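Local structure of GH26A (Muricauda sp. MAR_2010_75, 6Q75) at residues A[52-56]-A[79-83]; A[57-61]-A[74-78]; A[60-64]-A[300-304]; A[100-104]-A[324-328]; A[280-284]-A[311-315]. The protein probably hydrolyses glycosidic bonds in polysaccharides, most likely beta-mannans, as many family 26 glycoside hydrolases do. One frame throughout, in Å; residues are numbered along the deposited sequence.

Contact 1: A[52-56]-A[79-83]; sequences SYNEN and FYWNG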
# COMPACT_ATOMS: atom_id res chain seq x y z
N SER A 52 -1.10 -0.03 11.28
CA SER A 52 -0.40 0.16 12.55
C SER A 52 1.10 0.25 12.27
O SER A 52 1.60 -0.36 11.33
CB SER A 52 -0.67 -1.00 13.54
OG SER A 52 -2.06 -1.18 13.80
N TYR A 53 1.82 1.02 13.09
CA TYR A 53 3.27 1.03 12.98
C TYR A 53 3.84 -0.33 13.35
O TYR A 53 3.30 -1.04 14.21
CB TYR A 53 3.87 2.09 13.90
CG TYR A 53 3.27 3.46 13.72
CD1 TYR A 53 3.48 4.18 12.54
CD2 TYR A 53 2.51 4.06 14.73
CE1 TYR A 53 2.94 5.46 12.38
CE2 TYR A 53 2.00 5.33 14.58
CZ TYR A 53 2.21 6.02 13.40
OH TYR A 53 1.67 7.28 13.23
N ASN A 54 4.96 -0.70 12.70
CA ASN A 54 5.44 -2.06 12.89
C ASN A 54 6.02 -2.31 14.28
O ASN A 54 6.23 -3.48 14.63
CB ASN A 54 6.47 -2.46 11.82
CG ASN A 54 7.81 -1.71 11.95
OD1 ASN A 54 8.43 -1.61 13.02
ND2 ASN A 54 8.29 -1.22 10.82
N GLU A 55 6.28 -1.27 15.08
CA GLU A 55 6.72 -1.48 16.46
C GLU A 55 5.68 -2.26 17.26
O GLU A 55 6.03 -3.06 18.14
CB GLU A 55 7.00 -0.14 17.14
CG GLU A 55 8.30 0.52 16.69
CD GLU A 55 8.10 1.55 15.59
OE1 GLU A 55 7.17 1.40 14.77
OE2 GLU A 55 8.90 2.53 15.55
N ASN A 56 4.41 -1.99 17.02
CA ASN A 56 3.30 -2.72 17.63
C ASN A 56 2.28 -2.94 16.52
O ASN A 56 1.35 -2.15 16.33
CB ASN A 56 2.70 -1.93 18.80
CG ASN A 56 3.72 -1.62 19.86
OD1 ASN A 56 4.35 -0.55 19.84
ND2 ASN A 56 3.91 -2.54 20.79
N PHE A 79 7.24 -2.12 6.43
CA PHE A 79 8.56 -2.69 6.64
C PHE A 79 9.60 -1.66 7.08
O PHE A 79 10.77 -2.02 7.30
CB PHE A 79 9.04 -3.39 5.37
CG PHE A 79 8.55 -4.81 5.24
CD1 PHE A 79 9.18 -5.85 5.93
CD2 PHE A 79 7.49 -5.12 4.40
CE1 PHE A 79 8.75 -7.16 5.81
CE2 PHE A 79 7.05 -6.45 4.25
CZ PHE A 79 7.69 -7.47 4.96
N TYR A 80 9.20 -0.40 7.24
CA TYR A 80 10.11 0.68 7.61
C TYR A 80 11.09 0.29 8.71
O TYR A 80 10.70 0.03 9.85
CB TYR A 80 9.29 1.90 8.05
CG TYR A 80 10.07 3.16 8.30
CD1 TYR A 80 11.38 3.33 7.81
CD2 TYR A 80 9.50 4.22 8.98
CE1 TYR A 80 12.08 4.53 8.05
CE2 TYR A 80 10.19 5.40 9.22
CZ TYR A 80 11.47 5.55 8.75
OH TYR A 80 12.14 6.75 9.00
N TRP A 81 12.37 0.24 8.37
CA TRP A 81 13.41 -0.06 9.35
C TRP A 81 13.87 1.27 9.93
O TRP A 81 14.83 1.89 9.48
CB TRP A 81 14.55 -0.82 8.69
CG TRP A 81 15.59 -1.32 9.58
CD1 TRP A 81 15.90 -0.89 10.84
CD2 TRP A 81 16.51 -2.35 9.25
NE1 TRP A 81 16.98 -1.61 11.32
CE2 TRP A 81 17.37 -2.51 10.36
CE3 TRP A 81 16.70 -3.16 8.13
CZ2 TRP A 81 18.41 -3.45 10.38
CZ3 TRP A 81 17.74 -4.09 8.15
CH2 TRP A 81 18.57 -4.23 9.27
N ASN A 82 13.12 1.75 10.92
CA ASN A 82 13.42 3.04 11.53
C ASN A 82 14.11 2.92 12.88
O ASN A 82 14.60 3.93 13.38
CB ASN A 82 12.14 3.87 11.70
CG ASN A 82 11.14 3.20 12.62
OD1 ASN A 82 10.78 2.03 12.43
ND2 ASN A 82 10.66 3.94 13.60
N GLY A 83 14.14 1.73 13.47
CA GLY A 83 14.77 1.51 14.76
C GLY A 83 16.00 0.64 14.63
O GLY A 83 16.49 0.36 13.54
O HOH W 1 10.70 -0.32 13.87
O HOH W 2 7.93 2.29 12.15
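Asn54 makes the first contact, reaching with its amide nitrogen toward the loop that carries Tyr80. Its ND2 donates to Tyr80 O at 2.9 Å. The oxygen lies almost in the amide plane of Asn54, and the N-H...O angle is 151°. ND2 also donates to Asp78 O, so one amide nitrogen serves two backbone carbonyls, those of Asp78 and Tyr80. The CG of Asn54 stands between the backbone N and the carbonyl carbon (chi1 69°), which aims the amide across at the other loop. The backbone O of Asn54 accepts from Arg90 NE.

The two loops follow strands 46-51 and 74-78. They therefore sit at the C-terminal end of the (beta/alpha)8 barrel, the end where family 26 enzymes have their active site. A glycerol lies about 4 Å from the side chain of Tyr80, consistent with a nearby pocket.

Glu55 comes next. It and Asn82 approach from opposite directions, with carboxylate and amide turned steeply against each other. Asn82 ND2 donates to Glu55 OE2 at 3.0 Å, nearly straight, meeting the syn side but 30° out of the carboxylate plane. Two waters complete the bridge, both donating to Asn82 OD1. One also donates to Asn54 OD1 at 2.7 Å, the other to Glu55 OE1. Asn82 is itself backed by Tyr80, whose ring carries Asn82 CB over its centre, 3.4 Å above the plane.

Contact 2: A[57-61]-A[74-78]; sequences PSSFY and VWGTD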
# COMPACT_ATOMS: atom_id res chain seq x y z
N PRO A 57 2.47 -3.99 15.72
CA PRO A 57 1.87 -4.06 14.38
C PRO A 57 0.38 -4.32 14.36
O PRO A 57 -0.20 -4.33 13.27
CB PRO A 57 2.64 -5.21 13.71
CG PRO A 57 3.21 -6.01 14.84
CD PRO A 57 3.48 -5.06 15.95
N SER A 58 -0.28 -4.50 15.51
CA SER A 58 -1.73 -4.60 15.56
C SER A 58 -2.35 -3.58 16.52
O SER A 58 -3.56 -3.62 16.75
CB SER A 58 -2.14 -6.02 15.94
OG SER A 58 -1.90 -6.91 14.87
N SER A 59 -1.56 -2.64 17.05
CA SER A 59 -2.07 -1.81 18.14
C SER A 59 -3.25 -0.95 17.68
O SER A 59 -4.24 -0.81 18.41
CB SER A 59 -0.96 -0.93 18.72
OG SER A 59 -0.49 0.03 17.78
N PHE A 60 -3.17 -0.37 16.48
CA PHE A 60 -4.28 0.45 16.02
C PHE A 60 -5.37 -0.35 15.32
O PHE A 60 -6.54 0.07 15.34
CB PHE A 60 -3.77 1.59 15.14
CG PHE A 60 -2.92 2.55 15.91
CD1 PHE A 60 -3.50 3.41 16.83
CD2 PHE A 60 -1.53 2.53 15.79
CE1 PHE A 60 -2.73 4.27 17.59
CE2 PHE A 60 -0.74 3.40 16.55
CZ PHE A 60 -1.34 4.26 17.45
N TYR A 61 -5.02 -1.52 14.77
CA TYR A 61 -6.03 -2.50 14.37
C TYR A 61 -6.93 -2.85 15.55
O TYR A 61 -8.17 -2.83 15.45
CB TYR A 61 -5.33 -3.75 13.83
CG TYR A 61 -6.26 -4.81 13.28
CD1 TYR A 61 -6.79 -5.79 14.11
CD2 TYR A 61 -6.59 -4.84 11.93
CE1 TYR A 61 -7.64 -6.76 13.62
CE2 TYR A 61 -7.43 -5.83 11.41
CZ TYR A 61 -7.96 -6.78 12.26
OH TYR A 61 -8.81 -7.74 11.77
N VAL A 74 -9.14 -5.47 6.62
CA VAL A 74 -7.79 -5.32 6.10
C VAL A 74 -6.87 -4.87 7.22
O VAL A 74 -7.16 -3.89 7.93
CB VAL A 74 -7.74 -4.35 4.91
CG1 VAL A 74 -6.30 -4.03 4.51
CG2 VAL A 74 -8.51 -4.94 3.71
N TRP A 75 -5.75 -5.58 7.37
CA TRP A 75 -4.72 -5.34 8.37
C TRP A 75 -3.48 -4.86 7.63
O TRP A 75 -3.04 -5.53 6.69
CB TRP A 75 -4.42 -6.64 9.13
CG TRP A 75 -3.24 -6.60 10.09
CD1 TRP A 75 -3.30 -6.27 11.42
CD2 TRP A 75 -1.86 -6.90 9.81
NE1 TRP A 75 -2.05 -6.35 11.99
CE2 TRP A 75 -1.15 -6.73 11.02
CE3 TRP A 75 -1.17 -7.32 8.67
CZ2 TRP A 75 0.23 -6.95 11.12
CZ3 TRP A 75 0.22 -7.53 8.77
CH2 TRP A 75 0.89 -7.35 9.99
N GLY A 76 -2.93 -3.73 8.05
CA GLY A 76 -1.75 -3.18 7.38
C GLY A 76 -0.62 -2.80 8.33
O GLY A 76 -0.86 -2.34 9.44
N THR A 77 0.61 -3.06 7.89
CA THR A 77 1.75 -2.42 8.54
C THR A 77 2.82 -2.19 7.47
O THR A 77 2.50 -2.16 6.27
CB THR A 77 2.23 -3.21 9.79
OG1 THR A 77 3.17 -2.40 10.53
CG2 THR A 77 2.85 -4.56 9.42
N ASP A 78 4.06 -1.95 7.91
CA ASP A 78 5.08 -1.25 7.11
C ASP A 78 6.44 -1.85 7.45
O ASP A 78 6.74 -2.07 8.63
CB ASP A 78 4.99 0.25 7.45
CG ASP A 78 6.02 1.15 6.77
OD1 ASP A 78 6.84 0.75 5.91
OD2 ASP A 78 5.92 2.37 7.07
O HOH W 3 -2.54 -3.07 11.74
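The backbones of 57-61 and 74-78 come close at two points, with the CA atoms of Pro57 and Thr77 6.1 Å apart and those of Tyr61 and Trp75 6.8 Å apart. The Trp75 indole makes most of the side-chain contact. Its NE1 donates to Ser58 OG at 2.9 Å, with the oxygen 24° out of the ring plane. Ser58 OG is also hydrogen-bonded to Glu94 OE2 of helix 88-100, so the serine hydroxyl links three elements.

Pro57 CB meets Trp75 CZ2 at 3.9 Å, obliquely to the ring. The five-membered ring turns its edge toward the face of Tyr61 in an offset edge-to-face pair. The centroids are 5.2 Å apart and the planes 67° apart. Tyr61 CD2 and Trp75 CD1 touch at 3.6 Å. The Tyr61 ring is brought there by CG lying opposite the backbone N (chi1 -176°), and its OH is held by Pro72 O. Thr77 OG1 is hydrogen-bonded to Ser52 O.

The contact seats helix 59-68 on the outside of strand 74-78. This is the beta-alpha-beta crossover of strand 46-51, helix 59-68 and strand 74-78, the repeating element of a (beta/alpha)8 barrel.

Contact 3: A[60-64]-A[300-304]; sequences FYNKA and SNWIE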
# COMPACT_ATOMS: atom_id res chain seq x y z
N PHE A 60 -3.17 -0.37 16.48
CA PHE A 60 -4.28 0.45 16.02
C PHE A 60 -5.37 -0.35 15.32
O PHE A 60 -6.54 0.07 15.34
CB PHE A 60 -3.77 1.59 15.14
CG PHE A 60 -2.92 2.55 15.91
CD1 PHE A 60 -3.50 3.41 16.83
CD2 PHE A 60 -1.53 2.53 15.79
CE1 PHE A 60 -2.73 4.27 17.59
CE2 PHE A 60 -0.74 3.40 16.55
CZ PHE A 60 -1.34 4.26 17.45
N TYR A 61 -5.02 -1.52 14.77
CA TYR A 61 -6.03 -2.50 14.37
C TYR A 61 -6.93 -2.85 15.55
O TYR A 61 -8.17 -2.83 15.45
CB TYR A 61 -5.33 -3.75 13.83
CG TYR A 61 -6.26 -4.81 13.28
CD1 TYR A 61 -6.79 -5.79 14.11
CD2 TYR A 61 -6.59 -4.84 11.93
CE1 TYR A 61 -7.64 -6.76 13.62
CE2 TYR A 61 -7.43 -5.83 11.41
CZ TYR A 61 -7.96 -6.78 12.26
OH TYR A 61 -8.81 -7.74 11.77
N ASN A 62 -6.31 -3.15 16.70
CA ASN A 62 -7.08 -3.47 17.90
C ASN A 62 -7.87 -2.27 18.39
O ASN A 62 -9.00 -2.42 18.87
CB ASN A 62 -6.15 -3.97 19.00
CG ASN A 62 -5.54 -5.31 18.68
OD1 ASN A 62 -6.08 -6.06 17.86
ND2 ASN A 62 -4.42 -5.62 19.33
N LYS A 63 -7.30 -1.07 18.27
CA LYS A 63 -8.05 0.13 18.67
C LYS A 63 -9.27 0.35 17.79
O LYS A 63 -10.35 0.71 18.28
CB LYS A 63 -7.13 1.36 18.64
CG LYS A 63 -7.80 2.63 19.17
CD LYS A 63 -6.92 3.86 18.98
CE LYS A 63 -6.04 4.12 20.17
NZ LYS A 63 -5.90 5.60 20.47
N ALA A 64 -9.12 0.14 16.48
CA ALA A 64 -10.27 0.26 15.58
C ALA A 64 -11.38 -0.70 15.98
O ALA A 64 -12.57 -0.35 15.99
CB ALA A 64 -9.85 0.01 14.13
N SER A 300 -2.99 4.52 11.33
CA SER A 300 -2.72 4.48 12.77
C SER A 300 -3.68 5.28 13.64
O SER A 300 -4.88 5.00 13.64
CB SER A 300 -1.28 4.91 13.02
OG SER A 300 -0.43 3.95 12.36
N ASN A 301 -3.17 6.25 14.42
CA ASN A 301 -4.08 6.87 15.39
C ASN A 301 -4.98 7.92 14.78
O ASN A 301 -5.73 8.56 15.52
CB ASN A 301 -3.32 7.48 16.59
CG ASN A 301 -4.23 7.65 17.83
OD1 ASN A 301 -5.02 6.76 18.15
ND2 ASN A 301 -4.12 8.79 18.52
N TRP A 302 -4.96 8.11 13.45
CA TRP A 302 -5.99 8.94 12.84
C TRP A 302 -7.37 8.33 13.06
O TRP A 302 -8.38 9.05 12.96
CB TRP A 302 -5.70 9.15 11.36
CG TRP A 302 -4.79 10.31 11.02
CD1 TRP A 302 -5.12 11.41 10.28
CD2 TRP A 302 -3.42 10.49 11.41
NE1 TRP A 302 -4.04 12.26 10.18
CE2 TRP A 302 -2.98 11.72 10.87
CE3 TRP A 302 -2.52 9.74 12.18
CZ2 TRP A 302 -1.69 12.21 11.05
CZ3 TRP A 302 -1.23 10.22 12.36
CH2 TRP A 302 -0.83 11.45 11.80
N ILE A 303 -7.44 7.05 13.41
CA ILE A 303 -8.71 6.42 13.75
C ILE A 303 -9.37 7.15 14.92
O ILE A 303 -10.59 7.14 15.05
CB ILE A 303 -8.52 4.92 14.02
CG1 ILE A 303 -9.87 4.18 14.08
CG2 ILE A 303 -7.75 4.69 15.32
CD1 ILE A 303 -10.69 4.24 12.75
N GLU A 304 -8.57 7.80 15.77
CA GLU A 304 -9.05 8.58 16.91
C GLU A 304 -8.93 10.08 16.69
O GLU A 304 -9.86 10.83 17.02
CB GLU A 304 -8.25 8.17 18.16
CG GLU A 304 -8.22 9.15 19.32
CD GLU A 304 -7.43 8.59 20.50
OE1 GLU A 304 -7.88 7.57 21.09
OE2 GLU A 304 -6.36 9.15 20.85
O HOH W 4 -4.75 8.01 22.33
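Lys63 and Asn301 form the main polar link. Lys63 NZ donates to Asn301 OD1 at 2.7 Å, the donor tilted 26° from the carbonyl plane. The same ammonium makes a salt bridge to Glu304 OE1 at 2.9 Å, though the hydrogen bond in it is weak. A water gives NZ a further, weak acceptor. That water also donates to Glu304 OE2, so both carboxylate oxygens are engaged. Asn301 ND2 donates to OE2 as well, at 3.3 Å, coming from above the carboxylate plane. One amide is thus used at both ends, its oxygen by the lysine and its nitrogen by the glutamate. The lysine chain bends at its far torsions (chi3 -92°) to bring NZ within reach of both Asn301 OD1 and Glu304 OE1.

Several backbone groups pair within their own segment. Ala64 N donates to Phe60 O, and Glu304 N to Asn301 O. Ser300 O accepts from Ile303 N and, weakly, from an outside partner, Gln50 NE2 of strand 46-51.

Beneath the polar group, the Phe60 ring lays one face on the backbone of Ser300 and Asn301. Ser300 CB makes a CH-pi contact 4.0 Å from the ring centroid, and Asn301 CB meets Phe60 CE1 at 3.4 Å. With an alanine in place of Phe60, the Ser300-Asn301 backbone would probably lose the ring that lies on it, and Ser300 CB its CH-pi partner. Deeper in, Ala64 CB meets Ile303 CG1 at 4.2 Å.

Helix 59-68 follows strand 46-51 and the short helix 302-305 follows strand 293-299. Those strands pair in parallel, so the contact lies where the first and last strands of the (beta/alpha)8 barrel close the ring.

Contact 4: A[100-104]-A[324-328]; sequences HEGAI and KDEIQ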
# COMPACT_ATOMS: atom_id res chain seq x y z
N HIS A 100 -4.31 -15.91 9.64
CA HIS A 100 -4.95 -17.06 10.27
C HIS A 100 -6.22 -16.67 11.00
O HIS A 100 -7.07 -17.54 11.26
CB HIS A 100 -3.99 -17.74 11.24
CG HIS A 100 -2.92 -18.52 10.56
ND1 HIS A 100 -2.95 -18.81 9.21
CD2 HIS A 100 -1.80 -19.11 11.04
CE1 HIS A 100 -1.89 -19.53 8.89
NE2 HIS A 100 -1.17 -19.71 9.98
N GLU A 101 -6.33 -15.42 11.42
CA GLU A 101 -7.56 -14.92 12.02
C GLU A 101 -8.61 -14.53 10.99
O GLU A 101 -9.73 -14.20 11.38
CB GLU A 101 -7.23 -13.75 12.96
CG GLU A 101 -6.57 -14.26 14.24
CD GLU A 101 -5.64 -13.24 14.89
OE1 GLU A 101 -5.75 -12.05 14.54
OE2 GLU A 101 -4.79 -13.65 15.72
N GLY A 102 -8.27 -14.50 9.70
CA GLY A 102 -9.22 -14.17 8.67
C GLY A 102 -9.10 -12.79 8.07
O GLY A 102 -9.97 -12.40 7.29
N ALA A 103 -8.05 -12.04 8.42
CA ALA A 103 -7.85 -10.70 7.88
C ALA A 103 -7.16 -10.76 6.51
O ALA A 103 -6.48 -11.74 6.16
CB ALA A 103 -6.99 -9.86 8.82
N ILE A 104 -7.35 -9.71 5.74
CA ILE A 104 -6.64 -9.51 4.48
C ILE A 104 -5.42 -8.64 4.77
O ILE A 104 -5.54 -7.64 5.47
CB ILE A 104 -7.56 -8.88 3.42
CG1 ILE A 104 -8.70 -9.86 3.05
CG2 ILE A 104 -6.79 -8.49 2.17
CD1 ILE A 104 -9.86 -9.19 2.31
N LYS A 324 -14.07 -7.84 9.15
CA LYS A 324 -13.43 -9.15 9.05
C LYS A 324 -14.45 -10.27 9.13
O LYS A 324 -14.38 -11.24 8.36
CB LYS A 324 -12.35 -9.32 10.12
CG LYS A 324 -11.57 -10.66 10.00
CD LYS A 324 -10.41 -10.73 10.98
CE LYS A 324 -10.88 -10.84 12.42
NZ LYS A 324 -11.36 -12.17 12.79
N ASP A 325 -15.41 -10.16 10.05
CA ASP A 325 -16.43 -11.18 10.26
C ASP A 325 -17.33 -11.38 9.05
O ASP A 325 -18.04 -12.38 8.98
CB ASP A 325 -17.28 -10.77 11.47
CG ASP A 325 -17.91 -9.37 11.31
OD1 ASP A 325 -17.19 -8.35 11.38
OD2 ASP A 325 -19.15 -9.30 11.13
N GLU A 326 -17.29 -10.47 8.08
CA GLU A 326 -18.17 -10.50 6.93
C GLU A 326 -17.50 -10.95 5.65
O GLU A 326 -18.16 -10.98 4.60
CB GLU A 326 -18.77 -9.12 6.66
CG GLU A 326 -19.49 -8.49 7.79
CD GLU A 326 -20.06 -7.17 7.35
OE1 GLU A 326 -21.15 -7.17 6.75
OE2 GLU A 326 -19.40 -6.14 7.56
N ILE A 327 -16.20 -11.23 5.67
CA ILE A 327 -15.53 -11.66 4.44
C ILE A 327 -16.01 -13.05 4.09
O ILE A 327 -15.90 -13.98 4.91
CB ILE A 327 -14.00 -11.64 4.61
CG1 ILE A 327 -13.51 -10.24 4.91
CG2 ILE A 327 -13.33 -12.18 3.32
CD1 ILE A 327 -12.10 -10.24 5.59
N GLN A 328 -16.52 -13.22 2.88
CA GLN A 328 -16.98 -14.53 2.43
C GLN A 328 -16.52 -14.72 0.99
O GLN A 328 -17.02 -14.03 0.09
CB GLN A 328 -18.49 -14.67 2.55
O HOH W 5 -12.54 -13.37 7.59
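Lys324 lies along the turn formed by Glu101, Gly102 and Ala103 and grips it at the far end. Its NZ donates to Glu101 O at 3.0 Å, tilted 31° from the carbonyl plane. Its methylenes pack on the turn. CG of Lys324 sits 3.6 Å from Gly102 O, and its CD sits 3.7 Å from Ala103 N. The chain runs straight to CD and then bends (chi3 69°), which folds the ammonium back onto the carbonyl. Replacing Lys324 by an alanine would probably leave the Glu101 carbonyl without this donor and strip the turn of the aliphatic chain that lies over it.

Ile327 adds the apolar part. Its CD1 touches Gly102 O at 3.5 Å and Ile104 CD1 at 4.1 Å. A water joins the two backbones, donating to Gly102 O at 2.8 Å and to Lys324 O.

The next shell sets these groups in place. Ile327 N donates to Lys324 O, closing the short 3-10 turn. The backbone of Lys324 is hydrogen-bonded to Ala71, and its side chain packs on Tyr61 of helix 59-68. Ile327 also packs on Tyr38 and Ile104 on Leu35, both of helix 30-40. Glu101 turns its carboxylate to Lys98 in a salt bridge. The lysine's positive charge near the C-terminal end of helix 88-100 would probably suit the partial negative charge there.

Gly102 has positive phi (104°) and ends that helix in a Schellman motif. The chain then enters strand 104-108, so the contact ties the tail of the chain to an alpha-to-beta loop at the N-terminal end of the barrel.

Contact 5: A[280-284]-A[311-315]; sequences QLPRP and RVKEV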
# COMPACT_ATOMS: atom_id res chain seq x y z
N GLN A 280 -9.42 11.16 7.90
CA GLN A 280 -10.88 11.23 8.01
C GLN A 280 -11.52 10.17 7.13
O GLN A 280 -11.20 10.05 5.95
CB GLN A 280 -11.38 12.61 7.57
CG GLN A 280 -10.85 13.76 8.40
CD GLN A 280 -11.47 15.08 7.97
OE1 GLN A 280 -12.53 15.09 7.32
NE2 GLN A 280 -10.82 16.19 8.32
N LEU A 281 -12.43 9.39 7.72
CA LEU A 281 -13.07 8.30 6.98
C LEU A 281 -13.98 8.84 5.88
O LEU A 281 -14.50 9.96 6.00
CB LEU A 281 -13.88 7.44 7.94
CG LEU A 281 -13.05 6.49 8.79
CD1 LEU A 281 -13.87 6.00 9.98
CD2 LEU A 281 -12.64 5.31 7.93
N PRO A 282 -14.21 8.07 4.82
CA PRO A 282 -15.23 8.45 3.82
C PRO A 282 -16.63 8.25 4.37
O PRO A 282 -17.00 7.13 4.76
CB PRO A 282 -14.95 7.51 2.64
CG PRO A 282 -14.26 6.31 3.25
CD PRO A 282 -13.47 6.84 4.44
N ARG A 283 -17.43 9.32 4.38
CA ARG A 283 -18.80 9.20 4.82
C ARG A 283 -19.62 8.41 3.80
O ARG A 283 -19.30 8.38 2.61
CB ARG A 283 -19.43 10.58 4.99
CG ARG A 283 -18.61 11.56 5.78
CD ARG A 283 -19.49 12.68 6.28
NE ARG A 283 -20.63 12.13 7.02
CZ ARG A 283 -21.60 12.86 7.55
NH1 ARG A 283 -22.59 12.27 8.21
NH2 ARG A 283 -21.58 14.18 7.44
N PRO A 284 -20.74 7.82 4.24
CA PRO A 284 -21.62 7.10 3.30
C PRO A 284 -21.96 7.88 2.04
O PRO A 284 -21.98 7.28 0.96
CB PRO A 284 -22.87 6.84 4.17
CG PRO A 284 -22.28 6.64 5.55
CD PRO A 284 -21.17 7.65 5.65
N ARG A 311 -18.47 8.76 13.96
CA ARG A 311 -18.13 8.64 12.54
C ARG A 311 -17.53 7.26 12.23
O ARG A 311 -17.87 6.65 11.22
CB ARG A 311 -17.16 9.77 12.14
CG ARG A 311 -16.60 9.72 10.71
CD ARG A 311 -17.68 9.87 9.62
NE ARG A 311 -18.65 10.93 9.90
CZ ARG A 311 -18.42 12.22 9.71
NH1 ARG A 311 -17.24 12.62 9.22
NH2 ARG A 311 -19.35 13.13 10.00
N VAL A 312 -16.66 6.75 13.11
CA VAL A 312 -16.11 5.41 12.91
C VAL A 312 -17.25 4.40 12.85
O VAL A 312 -17.29 3.53 11.98
CB VAL A 312 -15.12 5.05 14.03
CG1 VAL A 312 -14.68 3.58 13.90
CG2 VAL A 312 -13.92 6.01 14.04
N LYS A 313 -18.19 4.51 13.79
CA LYS A 313 -19.30 3.57 13.84
C LYS A 313 -20.24 3.74 12.64
O LYS A 313 -20.79 2.75 12.14
CB LYS A 313 -20.06 3.75 15.16
CG LYS A 313 -19.21 3.38 16.39
CD LYS A 313 -19.86 3.81 17.72
CE LYS A 313 -21.33 3.52 17.75
NZ LYS A 313 -22.00 4.13 18.94
N GLU A 314 -20.46 4.98 12.19
CA GLU A 314 -21.28 5.21 11.00
C GLU A 314 -20.70 4.52 9.77
O GLU A 314 -21.44 3.94 8.96
CB GLU A 314 -21.41 6.71 10.76
CG GLU A 314 -22.26 7.10 9.56
CD GLU A 314 -22.13 8.58 9.21
OE1 GLU A 314 -21.01 9.10 9.16
OE2 GLU A 314 -23.18 9.23 9.02
N VAL A 315 -19.38 4.62 9.60
CA VAL A 315 -18.73 4.06 8.42
C VAL A 315 -18.60 2.55 8.55
O VAL A 315 -18.93 1.80 7.62
CB VAL A 315 -17.36 4.74 8.22
CG1 VAL A 315 -16.55 4.04 7.12
CG2 VAL A 315 -17.53 6.23 7.89
O HOH W 6 -15.13 11.74 7.99
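Leu281 and Val315 form the apolar centre. Leu281 CB meets Val315 CG2 at 3.8 Å, while its CD1 meets Val312 CA at 3.7 Å. CD2 of Leu281 lies by Val315 CG1. Val315 CG2 also presses on Pro282 O at 3.3 Å. That carbonyl is buried with no polar partner in the model. Pro284 extends the apolar patch outward, its ring lying against the Glu314 chain, with CG atoms of the two residues 4.0 Å apart.

Charge takes over beyond this. The guanidinium of Arg283 lies flat on that of Arg311, with centres 3.9 Å apart and planes only 10° from parallel. NH2 of Arg311 stands over the centre of the Arg283 group. Two bends in the Arg311 chain (chi2 64°, chi3 44°) turn its guanidinium flat against the other, somewhat offset. Glu314 probably offsets the two like charges. Arg283 NH1 donates to the syn lone pair of Glu314 OE2 at 3.2 Å; that oxygen lies in the guanidinium plane. Arg311 NE makes a weak bond to Glu314 OE1 within the helix. A water at the edge of the Arg311 guanidinium accepts from NH1 and donates to Leu281 O at 2.7 Å.

Arg283 stands at the N-cap position of helix 284-289, in the loop that leaves strand 273-278. Inward, Leu281 and Val315 pack on Phe296 of strand 293-299. Val312 also packs on Ile67 and Ser68 of helix 59-68, so helix 309-316 lies between that helix and this loop.

In the fold
Contact 2 is the buried one; the other four are partly buried. It shares helix 59-68 with contact 3, one side of the helix meeting strand 74-78 and another meeting 300-304. Contact 1 adjoins contact 2 at the C-terminal ends of the strands, and it is held mainly by amides, a carboxylate and water. Contact 4 lies at the other end of the barrel and reaches contact 2 through Tyr61 and strand pairing. Contacts 3 and 5 meet where Ile303 touches Val312. Both place salt bridges outside apolar packing, but in contact 5 two arginines share one glutamate. Contact 4 relies on a lysine bonded to a backbone carbonyl.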